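Local coordinates for pngf-ii (Elizabethkingia meningoseptica, PDB 4R4X), which probably cleaves N-linked glycans from glycoproteins and glycopeptides as a peptide:N-glycosidase of the PNGase F family, at residues T231-L236 and P327-I332. Numbering follows the deposited sequence.
Sequences TIFVEL and PYRQDI
Phe233 and Asp331 face each other as a non-hydrogen-bonded pair on antiparallel strands of the first of the two PNGase F-type jelly-roll beta-sandwich domains, the segment axes running at 169°. Val234 with Gln330 and Leu236 with Tyr328 are hydrogen-bonded pairs, each joined by two N-H to O bonds. The CA of Asp331 sits over one face of the Phe233 ring, displaced from the ring centre and 4.1 Å from its centroid, a CH-pi contact. CG of Asp331, anti to its backbone N (chi1 -179°), lies 4.0 Å from Phe233 CZ. The carboxylate is stacked on the ring, the planes 23° apart; its OD1 is hydrogen-bonded to Thr333 OG1. Arg329 shares this side of the sheet: its extended chain crosses Phe233 at about a right angle, bringing NE 3.7 Å from Phe233 CB, while NH2 is hydrogen-bonded to Ser365 OG. Glu235 OE2 stays 4.5 Å from Arg329 NE and well out of the guanidinium plane, so the evidence supports charge proximity alone.

The other side is buried, with Met300 touching Val234, Leu236, Tyr328 and Gln330. Ile332 CG1 is 3.8 Å from Ile232 CG2. The side chains of Leu236 and Tyr328 run alongside one another in the same direction, and Leu236 CD2 comes within 3.5 Å of Tyr328 CD1.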
ATOM      1  N   THR A 231      -3.870   8.272  -4.073  1.00 12.66           N
ATOM      2  CA  THR A 231      -3.516   7.801  -2.750  1.00 12.74           C
ATOM      3  C   THR A 231      -2.154   7.124  -2.785  1.00 12.78           C
ATOM      4  O   THR A 231      -1.675   6.671  -3.859  1.00 12.31           O
ATOM      5  CB  THR A 231      -4.582   6.869  -2.160  1.00 13.18           C
ATOM      6  OG1 THR A 231      -4.827   5.768  -3.044  1.00 13.47           O
ATOM      7  CG2 THR A 231      -5.864   7.615  -1.924  1.00 13.43           C
ATOM      8  N   ILE A 232      -1.526   7.090  -1.615  1.00 12.16           N
ATOM      9  CA  ILE A 232      -0.159   6.591  -1.470  1.00 12.39           C
ATOM     10  C   ILE A 232      -0.053   5.721  -0.225  1.00 11.98           C
ATOM     11  O   ILE A 232      -0.507   6.111   0.864  1.00 11.25           O
ATOM     12  CB  ILE A 232       0.868   7.721  -1.310  1.00 12.58           C
ATOM     13  CG1 ILE A 232       0.656   8.864  -2.300  1.00 13.06           C
ATOM     14  CG2 ILE A 232       2.265   7.155  -1.479  1.00 12.92           C
ATOM     15  CD1 ILE A 232       1.391  10.131  -1.916  1.00 13.50           C
ATOM     16  N   PHE A 233       0.551   4.553  -0.393  1.00 11.61           N
ATOM     17  CA  PHE A 233       0.731   3.609   0.684  1.00 12.01           C
ATOM     18  C   PHE A 233       2.193   3.145   0.699  1.00 12.29           C
ATOM     19  O   PHE A 233       2.878   3.142  -0.337  1.00 12.88           O
ATOM     20  CB  PHE A 233      -0.151   2.362   0.488  1.00 12.04           C
ATOM     21  CG  PHE A 233      -1.617   2.587   0.708  1.00 12.26           C
ATOM     22  CD1 PHE A 233      -2.372   3.248  -0.220  1.00 12.40           C
ATOM     23  CD2 PHE A 233      -2.252   2.067   1.846  1.00 12.88           C
ATOM     24  CE1 PHE A 233      -3.732   3.440  -0.015  1.00 12.57           C
ATOM     25  CE2 PHE A 233      -3.616   2.259   2.061  1.00 13.07           C
ATOM     26  CZ  PHE A 233      -4.349   2.960   1.126  1.00 12.38           C
ATOM     27  N   VAL A 234       2.658   2.760   1.887  1.00 12.27           N
ATOM     28  CA  VAL A 234       3.974   2.193   2.054  1.00 12.13           C
ATOM     29  C   VAL A 234       3.797   0.834   2.673  1.00 12.13           C
ATOM     30  O   VAL A 234       3.029   0.700   3.630  1.00 11.77           O
ATOM     31  CB  VAL A 234       4.888   3.086   2.915  1.00 12.41           C
ATOM     32  CG1 VAL A 234       4.273   3.398   4.282  1.00 12.61           C
ATOM     33  CG2 VAL A 234       6.256   2.451   3.070  1.00 12.69           C
ATOM     34  N   GLU A 235       4.487  -0.163   2.112  1.00 12.77           N
ATOM     35  CA  GLU A 235       4.392  -1.553   2.587  1.00 13.69           C
ATOM     36  C   GLU A 235       5.744  -2.185   2.894  1.00 13.18           C
ATOM     37  O   GLU A 235       6.646  -2.220   2.051  1.00 11.93           O
ATOM     38  CB  GLU A 235       3.643  -2.433   1.594  1.00 14.82           C
ATOM     39  CG  GLU A 235       3.338  -3.842   2.138  1.00 16.26           C
ATOM     40  CD  GLU A 235       2.393  -4.621   1.225  1.00 17.63           C
ATOM     41  OE1 GLU A 235       1.472  -5.290   1.723  1.00 18.88           O
ATOM     42  OE2 GLU A 235       2.575  -4.573  -0.009  1.00 19.89           O
ATOM     43  N   LEU A 236       5.864  -2.703   4.114  1.00 13.41           N
ATOM     44  CA  LEU A 236       7.077  -3.335   4.592  1.00 13.94           C
ATOM     45  C   LEU A 236       6.753  -4.761   5.017  1.00 14.39           C
ATOM     46  O   LEU A 236       5.686  -5.013   5.621  1.00 14.11           O
ATOM     47  CB  LEU A 236       7.644  -2.547   5.783  1.00 15.13           C
ATOM     48  CG  LEU A 236       8.975  -3.119   6.314  1.00 16.87           C
ATOM     49  CD1 LEU A 236       9.997  -2.039   6.590  1.00 18.65           C
ATOM     50  CD2 LEU A 236       8.757  -3.965   7.538  1.00 18.44           C
ATOM     51  N   PRO A 327       3.762  -8.357   8.018  1.00 12.27           N
ATOM     52  CA  PRO A 327       3.493  -7.295   7.079  1.00 12.32           C
ATOM     53  C   PRO A 327       2.992  -6.039   7.787  1.00 12.34           C
ATOM     54  O   PRO A 327       2.238  -6.136   8.764  1.00 11.52           O
ATOM     55  CB  PRO A 327       2.382  -7.875   6.241  1.00 12.39           C
ATOM     56  CG  PRO A 327       1.590  -8.706   7.222  1.00 12.37           C
ATOM     57  CD  PRO A 327       2.548  -9.144   8.292  1.00 12.11           C
ATOM     58  N   TYR A 328       3.425  -4.892   7.273  1.00 12.16           N
ATOM     59  CA  TYR A 328       3.000  -3.590   7.751  1.00 12.08           C
ATOM     60  C   TYR A 328       2.703  -2.705   6.547  1.00 12.36           C
ATOM     61  O   TYR A 328       3.562  -2.520   5.680  1.00 13.38           O
ATOM     62  CB  TYR A 328       4.093  -2.915   8.565  1.00 12.50           C
ATOM     63  CG  TYR A 328       4.756  -3.717   9.671  1.00 12.68           C
ATOM     64  CD1 TYR A 328       5.811  -4.574   9.390  1.00 12.83           C
ATOM     65  CD2 TYR A 328       4.374  -3.559  11.009  1.00 12.72           C
ATOM     66  CE1 TYR A 328       6.473  -5.258  10.400  1.00 13.24           C
ATOM     67  CE2 TYR A 328       5.018  -4.259  12.025  1.00 13.21           C
ATOM     68  CZ  TYR A 328       6.067  -5.103  11.709  1.00 13.26           C
ATOM     69  OH  TYR A 328       6.750  -5.787  12.693  1.00 14.04           O
ATOM     70  N   ARG A 329       1.514  -2.128   6.500  1.00 11.65           N
ATOM     71  CA  ARG A 329       1.185  -1.232   5.411  1.00 12.21           C
ATOM     72  C   ARG A 329       0.415  -0.040   5.947  1.00 12.20           C
ATOM     73  O   ARG A 329      -0.614  -0.198   6.626  1.00 11.18           O
ATOM     74  CB  ARG A 329       0.383  -1.955   4.322  1.00 12.39           C
ATOM     75  CG  ARG A 329       0.225  -1.155   3.018  1.00 12.98           C
ATOM     76  CD  ARG A 329      -0.531  -1.940   1.943  1.00 13.61           C
ATOM     77  NE  ARG A 329      -0.431  -1.337   0.600  1.00 14.57           N
ATOM     78  CZ  ARG A 329      -1.228  -1.624  -0.430  1.00 15.63           C
ATOM     79  NH1 ARG A 329      -2.235  -2.484  -0.296  1.00 15.42           N
ATOM     80  NH2 ARG A 329      -1.045  -1.031  -1.618  1.00 15.86           N
ATOM     81  N   GLN A 330       0.911   1.145   5.610  1.00 12.04           N
ATOM     82  CA  GLN A 330       0.311   2.395   6.053  1.00 13.34           C
ATOM     83  C   GLN A 330      -0.045   3.322   4.873  1.00 13.08           C
ATOM     84  O   GLN A 330       0.738   3.492   3.924  1.00 12.88           O
ATOM     85  CB  GLN A 330       1.279   3.133   6.961  1.00 14.71           C
ATOM     86  CG  GLN A 330       0.686   4.439   7.512  1.00 16.52           C
ATOM     87  CD  GLN A 330       1.308   4.903   8.798  1.00 17.87           C
ATOM     88  OE1 GLN A 330       1.580   6.110   9.010  1.00 23.74           O
ATOM     89  NE2 GLN A 330       1.532   3.992   9.667  1.00 17.79           N
ATOM     90  N   ASP A 331      -1.220   3.911   4.966  1.00 13.19           N
ATOM     91  CA  ASP A 331      -1.693   4.972   4.064  1.00 12.50           C
ATOM     92  C   ASP A 331      -0.917   6.230   4.428  1.00 12.80           C
ATOM     93  O   ASP A 331      -0.935   6.658   5.574  1.00 13.51           O
ATOM     94  CB  ASP A 331      -3.177   5.138   4.304  1.00 12.79           C
ATOM     95  CG  ASP A 331      -3.846   6.192   3.412  1.00 12.70           C
ATOM     96  OD1 ASP A 331      -3.152   6.998   2.740  1.00 12.57           O
ATOM     97  OD2 ASP A 331      -5.097   6.203   3.429  1.00 12.76           O
ATOM     98  N   ILE A 332      -0.207   6.803   3.469  1.00 11.78           N
ATOM     99  CA  ILE A 332       0.565   8.018   3.709  1.00 12.06           C
ATOM    100  C   ILE A 332       0.161   9.153   2.742  1.00 11.68           C
ATOM    101  O   ILE A 332       0.974  10.033   2.441  1.00 12.40           O
ATOM    102  CB  ILE A 332       2.084   7.746   3.598  1.00 11.86           C
ATOM    103  CG1 ILE A 332       2.427   6.986   2.322  1.00 12.05           C
ATOM    104  CG2 ILE A 332       2.587   6.965   4.801  1.00 11.89           C
ATOM    105  CD1 ILE A 332       3.930   6.958   2.067  1.00 12.04           C
TER